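Local atomic coordinates of phosphoserine aminotransferase (Bacillus alcalophilus, PDB entry 1W23), a protein that catalyses the reversible, pyridoxal-phosphate-dependent transfer of an amino group between glutamate and 3-phosphohydroxypyruvate, yielding phosphoserine in the second step of serine biosynthesis. Residues N28-T32 with S45-V49; V49-A53 with I244-R248. Residues are numbered along the deposited sequence.

Contact 1: N28-T32 with S45-V49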
loop_
_atom_site.group_PDB
_atom_site.type_symbol
_atom_site.label_atom_id
_atom_site.label_comp_id
_atom_site.label_asym_id
_atom_site.label_seq_id
_atom_site.Cartn_x
_atom_site.Cartn_y
_atom_site.Cartn_z
ATOM N N ASN A 28 -18.180 6.714 -10.597
ATOM C CA ASN A 28 -18.804 5.792 -11.548
ATOM C C ASN A 28 -17.766 5.327 -12.545
ATOM O O ASN A 28 -17.593 6.013 -13.597
ATOM C CB ASN A 28 -19.990 6.474 -12.205
ATOM C CG ASN A 28 -20.604 5.637 -13.323
ATOM O OD1 ASN A 28 -20.398 4.419 -13.388
ATOM N ND2 ASN A 28 -21.297 6.303 -14.241
ATOM N N PHE A 29 -17.057 4.280 -12.231
ATOM C CA PHE A 29 -16.006 3.736 -13.069
ATOM C C PHE A 29 -16.546 2.702 -14.041
ATOM O O PHE A 29 -17.227 1.756 -13.619
ATOM C CB PHE A 29 -14.923 3.086 -12.187
ATOM C CG PHE A 29 -13.824 2.514 -13.027
ATOM C CD1 PHE A 29 -12.998 3.372 -13.786
ATOM C CD2 PHE A 29 -13.590 1.150 -13.090
ATOM C CE1 PHE A 29 -12.017 2.844 -14.589
ATOM C CE2 PHE A 29 -12.548 0.686 -13.888
ATOM C CZ PHE A 29 -11.779 1.529 -14.628
ATOM N N ASN A 30 -16.269 2.844 -15.328
ATOM C CA ASN A 30 -16.624 1.850 -16.345
ATOM C C ASN A 30 -18.092 1.473 -16.302
ATOM O O ASN A 30 -18.454 0.338 -16.452
ATOM C CB ASN A 30 -15.774 0.599 -16.208
ATOM C CG ASN A 30 -15.781 -0.368 -17.366
ATOM O OD1 ASN A 30 -15.738 -1.629 -17.206
ATOM N ND2 ASN A 30 -15.864 0.192 -18.544
ATOM N N ASP A 31 -18.939 2.486 -16.099
ATOM C CA ASP A 31 -20.397 2.356 -16.069
ATOM C C ASP A 31 -20.902 1.415 -14.981
ATOM O O ASP A 31 -22.069 0.961 -15.033
ATOM C CB ASP A 31 -20.954 1.903 -17.467
ATOM C CG ASP A 31 -20.598 2.915 -18.521
ATOM O OD1 ASP A 31 -21.011 4.088 -18.325
ATOM O OD2 ASP A 31 -19.905 2.525 -19.497
ATOM N N THR A 32 -20.093 1.133 -13.961
ATOM C CA THR A 32 -20.527 0.243 -12.883
ATOM C C THR A 32 -21.326 0.954 -11.797
ATOM O O THR A 32 -21.915 0.284 -10.914
ATOM C CB THR A 32 -19.351 -0.425 -12.190
ATOM O OG1 THR A 32 -18.563 0.573 -11.470
ATOM C CG2 THR A 32 -18.482 -1.211 -13.142
ATOM N N SER A 45 -14.010 -5.246 -14.277
ATOM C CA SER A 45 -13.540 -3.883 -14.467
ATOM C C SER A 45 -12.133 -3.685 -13.868
ATOM O O SER A 45 -11.302 -3.036 -14.532
ATOM C CB SER A 45 -14.517 -2.912 -13.827
ATOM O OG SER A 45 -15.756 -2.796 -14.579
ATOM N N TYR A 46 -11.926 -4.234 -12.664
ATOM C CA TYR A 46 -10.609 -4.077 -12.025
ATOM C C TYR A 46 -9.584 -4.947 -12.774
ATOM O O TYR A 46 -8.451 -4.529 -13.010
ATOM C CB TYR A 46 -10.616 -4.302 -10.471
ATOM C CG TYR A 46 -9.155 -4.134 -10.090
ATOM C CD1 TYR A 46 -8.607 -2.860 -9.986
ATOM C CD2 TYR A 46 -8.297 -5.235 -9.851
ATOM C CE1 TYR A 46 -7.253 -2.699 -9.640
ATOM C CE2 TYR A 46 -6.971 -5.058 -9.533
ATOM C CZ TYR A 46 -6.462 -3.783 -9.428
ATOM O OH TYR A 46 -5.119 -3.581 -9.106
ATOM N N GLU A 47 -9.934 -6.201 -13.142
ATOM C CA GLU A 47 -8.981 -7.065 -13.832
ATOM C C GLU A 47 -8.478 -6.428 -15.102
ATOM O O GLU A 47 -7.304 -6.568 -15.463
ATOM C CB GLU A 47 -9.600 -8.455 -14.087
ATOM C CG GLU A 47 -9.717 -9.302 -12.767
ATOM C CD GLU A 47 -10.428 -10.631 -12.924
ATOM O OE1 GLU A 47 -10.328 -11.454 -11.978
ATOM O OE2 GLU A 47 -11.090 -10.824 -14.003
ATOM N N GLU A 48 -9.350 -5.721 -15.822
ATOM C CA GLU A 48 -8.921 -5.021 -17.022
ATOM C C GLU A 48 -7.883 -3.924 -16.699
ATOM O O GLU A 48 -6.908 -3.779 -17.461
ATOM C CB GLU A 48 -10.110 -4.346 -17.753
ATOM C CG GLU A 48 -11.075 -5.243 -18.426
ATOM C CD GLU A 48 -12.292 -4.490 -19.008
ATOM O OE1 GLU A 48 -12.416 -3.246 -18.868
ATOM O OE2 GLU A 48 -13.139 -5.231 -19.618
ATOM N N VAL A 49 -8.078 -3.165 -15.632
ATOM C CA VAL A 49 -7.112 -2.148 -15.237
ATOM C C VAL A 49 -5.755 -2.772 -14.863
ATOM O O VAL A 49 -4.703 -2.291 -15.296
ATOM C CB VAL A 49 -7.674 -1.366 -14.035
ATOM C CG1 VAL A 49 -6.590 -0.469 -13.423
ATOM C CG2 VAL A 49 -8.897 -0.547 -14.409
HETATM O O HOH W 1 -15.720 -3.912 -19.096
#
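A tight turn can present both polar and apolar groups to the start of a nearby helix, and the loop 28-32 does so here. Ser45, in the first turn of helix 44-61, has the most surface covered. Its hydroxyl donates a hydrogen bond to the side-chain amide oxygen of Asn30, OG to OD1 at 2.9 Å, and the Thr32 methyl CG2 lies 3.5 Å from Ser45 OG. Phe29 brings the larger apolar surface. The edge of its ring points at the backbone O of Ser45, 4.0 Å from Phe29 CE2, and Phe29 CZ approaches Val49 CG2, one helical turn further on, to 3.6 Å. Asn30 occupies the second position of a type I' beta turn from Phe29 to Thr32, where its positive phi and psi suit an asparagine. The turn is closed by Thr32 N to Phe29 O (3.0 Å) and reinforced by Thr32 OG1 to the same Phe29 O (2.8 Å). On the solvent side, a water donates both to Asn30 OD1 (3.0 Å) and to Glu48 OE2 (2.9 Å), extending the polar link by a helical turn. The contact thus ties the loop following helix 16-24 to the N-terminal part of helix 44-61; Leu39 of the intervening loop packs on Phe29, Thr32 and Ser45, while Tyr245 of helix 241-256 meets the Phe29 ring.

Contact 2: V49-A53 with I244-R248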
loop_
_atom_site.group_PDB
_atom_site.type_symbol
_atom_site.label_atom_id
_atom_site.label_comp_id
_atom_site.label_asym_id
_atom_site.label_seq_id
_atom_site.Cartn_x
_atom_site.Cartn_y
_atom_site.Cartn_z
ATOM N N VAL A 49 -8.078 -3.165 -15.632
ATOM C CA VAL A 49 -7.112 -2.148 -15.237
ATOM C C VAL A 49 -5.755 -2.772 -14.863
ATOM O O VAL A 49 -4.703 -2.291 -15.296
ATOM C CB VAL A 49 -7.674 -1.366 -14.035
ATOM C CG1 VAL A 49 -6.590 -0.469 -13.423
ATOM C CG2 VAL A 49 -8.897 -0.547 -14.409
ATOM N N HIS A 50 -5.784 -3.841 -14.075
ATOM C CA HIS A 50 -4.592 -4.530 -13.610
ATOM C C HIS A 50 -3.788 -4.989 -14.806
ATOM O O HIS A 50 -2.566 -4.816 -14.902
ATOM C CB HIS A 50 -5.007 -5.627 -12.637
ATOM C CG HIS A 50 -4.032 -6.303 -11.718
ATOM N ND1 HIS A 50 -3.644 -5.827 -10.485
ATOM C CD2 HIS A 50 -3.394 -7.500 -11.867
ATOM C CE1 HIS A 50 -2.800 -6.676 -9.917
ATOM N NE2 HIS A 50 -2.627 -7.712 -10.737
ATOM N N GLU A 51 -4.460 -5.658 -15.739
ATOM C CA GLU A 51 -3.829 -6.182 -16.941
ATOM C C GLU A 51 -3.301 -5.058 -17.852
ATOM O O GLU A 51 -2.197 -5.170 -18.401
ATOM C CB GLU A 51 -4.813 -7.041 -17.702
ATOM C CG GLU A 51 -4.566 -7.315 -19.164
ATOM C CD GLU A 51 -5.566 -8.303 -19.725
ATOM O OE1 GLU A 51 -5.194 -9.488 -19.783
ATOM O OE2 GLU A 51 -6.708 -7.936 -20.101
ATOM N N GLN A 52 -4.091 -3.985 -18.013
ATOM C CA GLN A 52 -3.637 -2.893 -18.850
ATOM C C GLN A 52 -2.395 -2.211 -18.288
ATOM O O GLN A 52 -1.494 -1.829 -19.033
ATOM C CB GLN A 52 -4.705 -1.812 -18.995
ATOM C CG GLN A 52 -5.780 -2.054 -20.023
ATOM C CD GLN A 52 -6.811 -0.931 -20.110
ATOM O OE1 GLN A 52 -6.577 0.160 -19.599
ATOM N NE2 GLN A 52 -7.934 -1.227 -20.769
ATOM N N ALA A 53 -2.362 -2.064 -16.952
ATOM C CA ALA A 53 -1.147 -1.447 -16.348
ATOM C C ALA A 53 0.076 -2.270 -16.680
ATOM O O ALA A 53 1.150 -1.737 -17.039
ATOM C CB ALA A 53 -1.308 -1.341 -14.820
ATOM N N ILE A 244 -2.885 1.217 -8.308
ATOM C CA ILE A 244 -2.622 0.556 -9.593
ATOM C C ILE A 244 -3.432 1.196 -10.702
ATOM O O ILE A 244 -2.929 1.373 -11.842
ATOM C CB ILE A 244 -2.845 -0.971 -9.457
ATOM C CG1 ILE A 244 -1.772 -1.575 -8.542
ATOM C CG2 ILE A 244 -2.877 -1.639 -10.818
ATOM C CD1 ILE A 244 -2.099 -2.942 -7.965
ATOM N N TYR A 245 -4.668 1.593 -10.434
ATOM C CA TYR A 245 -5.473 2.333 -11.416
ATOM C C TYR A 245 -4.794 3.642 -11.757
ATOM O O TYR A 245 -4.697 4.011 -12.959
ATOM C CB TYR A 245 -6.872 2.556 -10.776
ATOM C CG TYR A 245 -7.635 3.665 -11.431
ATOM C CD1 TYR A 245 -8.366 3.481 -12.603
ATOM C CD2 TYR A 245 -7.644 4.951 -10.894
ATOM C CE1 TYR A 245 -9.063 4.525 -13.184
ATOM C CE2 TYR A 245 -8.305 5.984 -11.486
ATOM C CZ TYR A 245 -9.029 5.756 -12.652
ATOM O OH TYR A 245 -9.668 6.837 -13.218
ATOM N N MET A 246 -4.289 4.396 -10.774
ATOM C CA MET A 246 -3.608 5.658 -11.094
ATOM C C MET A 246 -2.343 5.405 -11.887
ATOM O O MET A 246 -2.020 6.189 -12.808
ATOM C CB MET A 246 -3.316 6.444 -9.814
ATOM C CG MET A 246 -4.531 7.087 -9.206
ATOM S SD MET A 246 -5.348 8.290 -10.230
ATOM C CE MET A 246 -4.054 9.398 -10.677
ATOM N N LEU A 247 -1.568 4.367 -11.558
ATOM C CA LEU A 247 -0.420 3.956 -12.322
ATOM C C LEU A 247 -0.821 3.707 -13.789
ATOM O O LEU A 247 -0.155 4.201 -14.715
ATOM C CB LEU A 247 0.194 2.698 -11.687
ATOM C CG LEU A 247 1.268 1.952 -12.498
ATOM C CD1 LEU A 247 2.491 2.692 -12.733
ATOM C CD2 LEU A 247 1.514 0.598 -11.816
ATOM N N ARG A 248 -1.903 2.959 -14.022
ATOM C CA ARG A 248 -2.385 2.757 -15.370
ATOM C C ARG A 248 -2.597 4.101 -16.051
ATOM O O ARG A 248 -2.177 4.303 -17.205
ATOM C CB ARG A 248 -3.656 1.879 -15.301
ATOM C CG ARG A 248 -4.164 1.351 -16.655
ATOM C CD ARG A 248 -4.822 2.380 -17.598
ATOM N NE ARG A 248 -5.915 3.117 -16.914
ATOM C CZ ARG A 248 -7.155 2.695 -16.898
ATOM N NH1 ARG A 248 -7.555 1.601 -17.546
ATOM N NH2 ARG A 248 -8.069 3.400 -16.189
#
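Two helices distant in sequence, 44-61 and 241-256, meet here in a buried crossing; the axes of the two short segments pass 8.8 Å apart at 46°. Phe71 of strand 67-72, an outermost strand of the seven-stranded sheet, packs on both Ala53 and Ile244. Two apolar side-chain pairs cross the interface: Val49 CG1 lies 4.0 Å from Tyr245 CB, and Ala53 CB 4.3 Å from Ile244 CG2. The small alanine permits close backbones, with the CA atoms of Ala53 and Arg248 only 4.5 Å apart. His50 ND1 approaches Ile244 CD1 to 4.1 Å, although the imidazole's polar partners are Asp233 and Tyr46. Arg248, with the largest covered area, acts in both ways: Arg248 CB lies 4.0 Å from Ala53 CB, and Arg248 NH1 donates a hydrogen bond to Gln52 OE1 (2.7 Å). The Tyr245 hydroxyl turns to Glu25 instead. Across this interface the buried guanidinium thus meets a neutral amide oxygen rather than a carboxylate, one direct polar link amid close van der Waals packing.

How the contacts relate
Helix 44-61 illustrates how one helix can pack against a peripheral loop near its start and a second helix further along. Val49 belongs to both contacts, meeting a loop in contact 1 and a second helix in contact 2. Contact 1 is partly buried and lies further from the centre of the chain; a water-mediated link joins its direct hydrogen bond, and its partner is near in sequence. Contact 2 is buried, covers more surface and joins parts of the chain almost 200 residues apart, through apolar packing around a buried arginine with one direct hydrogen bond. The two centres are 11 Å apart and the contacts touch directly: Phe29 CE1 comes within 3.7 Å of Tyr245 CE1, and Tyr46 OH within 3.3 Å of Ile244 CD1.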